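Local coordinates for putative sugar binding protein (Geobacillus stearothermophilus, PDB 6GT9), which binds galactose and probably glucose, apparently as the sugar-recognising part of a three-component sensing system for galactan utilization, at residues A[44-48]-A[117-121]. Numbering follows the deposited sequence.
Sequences YWRLV and TIDTD. With GAL (beta-D-galactopyranose), chain E.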
ATOM      1  N   TYR A  44      -1.468   3.510  -7.956  1.00 20.00           N
ATOM      2  CA  TYR A  44      -2.374   2.960  -6.952  1.00 21.42           C
ATOM      3  C   TYR A  44      -3.112   4.081  -6.220  1.00 20.50           C
ATOM      4  O   TYR A  44      -4.335   4.015  -6.023  1.00 18.85           O
ATOM      5  CB  TYR A  44      -1.578   2.069  -5.985  1.00 16.70           C
ATOM      6  CG  TYR A  44      -2.329   1.624  -4.728  1.00 20.31           C
ATOM      7  CD1 TYR A  44      -2.398   2.447  -3.616  1.00 16.27           C
ATOM      8  CD2 TYR A  44      -2.931   0.362  -4.650  1.00 18.38           C
ATOM      9  CE1 TYR A  44      -3.074   2.055  -2.467  1.00 19.36           C
ATOM     10  CE2 TYR A  44      -3.604  -0.043  -3.504  1.00 18.66           C
ATOM     11  CZ  TYR A  44      -3.670   0.813  -2.415  1.00 19.67           C
ATOM     12  OH  TYR A  44      -4.327   0.447  -1.257  1.00 18.88           O
ATOM     13  N   TRP A  45      -2.387   5.133  -5.837  1.00 19.17           N
ATOM     14  CA  TRP A  45      -3.011   6.244  -5.120  1.00 20.77           C
ATOM     15  C   TRP A  45      -3.989   7.027  -5.990  1.00 24.72           C
ATOM     16  O   TRP A  45      -4.940   7.624  -5.468  1.00 18.87           O
ATOM     17  CB  TRP A  45      -1.919   7.145  -4.533  1.00 20.98           C
ATOM     18  CG  TRP A  45      -1.531   6.588  -3.231  1.00 17.96           C
ATOM     19  CD1 TRP A  45      -0.455   5.817  -2.958  1.00 21.86           C
ATOM     20  CD2 TRP A  45      -2.299   6.651  -2.033  1.00 18.86           C
ATOM     21  NE1 TRP A  45      -0.466   5.427  -1.642  1.00 21.19           N
ATOM     22  CE2 TRP A  45      -1.600   5.916  -1.052  1.00 19.79           C
ATOM     23  CE3 TRP A  45      -3.495   7.283  -1.682  1.00 18.40           C
ATOM     24  CZ2 TRP A  45      -2.063   5.785   0.254  1.00 16.34           C
ATOM     25  CZ3 TRP A  45      -3.950   7.164  -0.381  1.00 16.54           C
ATOM     26  CH2 TRP A  45      -3.229   6.425   0.574  1.00 19.10           C
ATOM     27  N   ARG A  46      -3.804   7.025  -7.311  1.00 20.77           N
ATOM     28  CA  ARG A  46      -4.811   7.650  -8.163  1.00 22.04           C
ATOM     29  C   ARG A  46      -6.106   6.838  -8.173  1.00 23.22           C
ATOM     30  O   ARG A  46      -7.190   7.401  -8.358  1.00 24.57           O
ATOM     31  CB  ARG A  46      -4.263   7.831  -9.584  1.00 22.38           C
ATOM     32  CG  ARG A  46      -3.219   8.937  -9.738  1.00 21.07           C
ATOM     33  CD  ARG A  46      -3.816  10.348  -9.630  1.00 25.56           C
ATOM     34  NE  ARG A  46      -2.860  11.383 -10.027  1.00 28.28           N
ATOM     35  CZ  ARG A  46      -3.037  12.694  -9.852  1.00 31.37           C
ATOM     36  NH1 ARG A  46      -4.138  13.153  -9.274  1.00 26.83           N
ATOM     37  NH2 ARG A  46      -2.105  13.553 -10.258  1.00 33.94           N
ATOM     38  N   LEU A  47      -6.016   5.522  -7.979  1.00 23.93           N
ATOM     39  CA  LEU A  47      -7.226   4.718  -7.812  1.00 26.01           C
ATOM     40  C   LEU A  47      -7.931   5.056  -6.507  1.00 22.86           C
ATOM     41  O   LEU A  47      -9.163   5.149  -6.470  1.00 23.79           O
ATOM     42  CB  LEU A  47      -6.890   3.227  -7.845  1.00 22.84           C
ATOM     43  CG  LEU A  47      -6.649   2.593  -9.208  1.00 32.29           C
ATOM     44  CD1 LEU A  47      -6.429   1.076  -9.052  1.00 29.05           C
ATOM     45  CD2 LEU A  47      -7.814   2.878 -10.140  1.00 31.73           C
ATOM     46  N   VAL A  48      -7.167   5.222  -5.423  1.00 19.27           N
ATOM     47  CA  VAL A  48      -7.763   5.636  -4.157  1.00 20.79           C
ATOM     48  C   VAL A  48      -8.465   6.974  -4.332  1.00 22.38           C
ATOM     49  O   VAL A  48      -9.578   7.174  -3.833  1.00 20.07           O
ATOM     50  CB  VAL A  48      -6.698   5.708  -3.048  1.00 17.14           C
ATOM     51  CG1 VAL A  48      -7.319   6.200  -1.775  1.00 21.17           C
ATOM     52  CG2 VAL A  48      -6.031   4.359  -2.844  1.00 18.55           C
ATOM     53  N   THR A 117      -7.291   7.604   8.997  1.00 17.33           N
ATOM     54  CA  THR A 117      -6.176   6.993   8.301  1.00 16.24           C
ATOM     55  C   THR A 117      -6.697   6.072   7.207  1.00 18.56           C
ATOM     56  O   THR A 117      -7.777   5.486   7.321  1.00 17.50           O
ATOM     57  CB  THR A 117      -5.270   6.228   9.268  1.00 19.48           C
ATOM     58  OG1 THR A 117      -6.056   5.348  10.088  1.00 17.27           O
ATOM     59  CG2 THR A 117      -4.549   7.216  10.161  1.00 21.18           C
ATOM     60  N   ILE A 118      -5.915   5.961   6.138  1.00 15.65           N
ATOM     61  CA  ILE A 118      -6.278   5.191   4.953  1.00 13.46           C
ATOM     62  C   ILE A 118      -5.048   4.413   4.502  1.00 18.13           C
ATOM     63  O   ILE A 118      -3.924   4.925   4.579  1.00 16.68           O
ATOM     64  CB  ILE A 118      -6.820   6.113   3.834  1.00 17.65           C
ATOM     65  CG1 ILE A 118      -7.278   5.313   2.612  1.00 18.12           C
ATOM     66  CG2 ILE A 118      -5.782   7.194   3.426  1.00 16.23           C
ATOM     67  CD1 ILE A 118      -8.090   6.144   1.658  1.00 17.82           C
ATOM     68  N   ASP A 119      -5.258   3.155   4.088  1.00 15.70           N
ATOM     69  CA  ASP A 119      -4.234   2.326   3.439  1.00 15.58           C
ATOM     70  C   ASP A 119      -3.154   1.855   4.408  1.00 15.38           C
ATOM     71  O   ASP A 119      -2.699   0.713   4.328  1.00 16.45           O
ATOM     72  CB  ASP A 119      -3.608   3.091   2.245  1.00 14.92           C
ATOM     73  CG  ASP A 119      -2.417   2.362   1.618  1.00 19.80           C
ATOM     74  OD1 ASP A 119      -1.271   2.600   2.066  1.00 19.53           O
ATOM     75  OD2 ASP A 119      -2.622   1.567   0.666  1.00 19.06           O
ATOM     76  N   THR A 120      -2.728   2.718   5.318  1.00 15.27           N
ATOM     77  CA  THR A 120      -1.730   2.405   6.337  1.00 17.55           C
ATOM     78  C   THR A 120      -2.210   3.025   7.643  1.00 18.84           C
ATOM     79  O   THR A 120      -2.490   4.229   7.680  1.00 18.71           O
ATOM     80  CB  THR A 120      -0.349   2.986   5.961  1.00 20.06           C
ATOM     81  OG1 THR A 120       0.030   2.559   4.642  1.00 15.73           O
ATOM     82  CG2 THR A 120       0.721   2.593   6.984  1.00 17.97           C
ATOM     83  N   ASP A 121      -2.294   2.235   8.710  1.00 19.55           N
ATOM     84  CA  ASP A 121      -2.843   2.755   9.959  1.00 22.06           C
ATOM     85  C   ASP A 121      -1.759   3.279  10.903  1.00 23.46           C
ATOM     86  O   ASP A 121      -0.607   2.840  10.865  1.00 25.52           O
ATOM     87  CB  ASP A 121      -3.666   1.680  10.685  1.00 17.42           C
ATOM     88  CG  ASP A 121      -4.598   2.271  11.735  1.00 20.31           C
ATOM     89  OD1 ASP A 121      -4.800   3.512  11.729  1.00 19.81           O
ATOM     90  OD2 ASP A 121      -5.158   1.508  12.559  1.00 19.14           O
TER
HETATM   91  C1  GAL E 401       0.508  -0.229  -2.498  1.00 16.19           C
HETATM   92  C2  GAL E 401       0.369   0.513  -1.184  1.00 17.95           C
HETATM   93  C3  GAL E 401       0.322   2.036  -1.398  1.00 17.31           C
HETATM   94  C4  GAL E 401       1.548   2.494  -2.170  1.00 16.41           C
HETATM   95  C5  GAL E 401       1.714   1.676  -3.440  1.00 20.18           C
HETATM   96  C6  GAL E 401       3.032   1.969  -4.160  1.00 19.10           C
HETATM   97  O1  GAL E 401       0.576  -1.621  -2.256  1.00 20.53           O
HETATM   98  O2  GAL E 401      -0.833   0.127  -0.502  1.00 16.36           O
HETATM   99  O3  GAL E 401       0.376   2.688  -0.166  1.00 18.48           O
HETATM  100  O4  GAL E 401       2.722   2.360  -1.362  1.00 18.15           O
HETATM  101  O5  GAL E 401       1.694   0.213  -3.190  1.00 19.67           O
HETATM  102  O6  GAL E 401       2.994   1.498  -5.490  1.00 20.40           O
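Tyr44 and Asp119 meet through a weak hydrogen bond from OH of Tyr44 to OD2 of Asp119, 2.8 Å long. The same OD2 accepts the O2 hydroxyl of galactose at 2.6 Å, while OD1 of Asp119 lies 2.8 Å from the sugar's O3. Aspartate suits this place because its two oxygens can span neighbouring hydroxyls; OD1 also accepts Thr120 OG1, on its anti side but 33° out of the carboxylate plane, and Gln94 NE2, bonds that fix the carboxylate's rotation. With CG of Tyr44 anti to the backbone N (chi1 169°), the phenol reaches across to Asp119 and turns a face to the sugar, whose C1 lies 3.9 Å above the ring centre. Replacing Tyr44 by an alanine would probably cost Asp119 OD2 the phenol's weak bond and strip the sugar of this aromatic floor.

Apolar contacts extend the junction. Large enough to serve pocket and packing together, Trp45 brings NE1 to 3.2 Å from galactose O3, while its CZ2 meets CB of Asp119 at 3.7 Å and CG2 of Ile118 touches its edge in plane. Beyond the indole, CG1 of Val48 meets CD1 of Ile118 at 3.5 Å; branched aliphatic residues suit this buried join of helix 43-59 and strand 115-118.

Polar and aromatic groups thus meet at the strand's C-terminal end, a classic ligand site in periplasmic binding proteins: the Tyr44 ring lies against the sugar's carbons, and the carboxylate's buried bonds to the hydroxyls are probably little weakened by competing water.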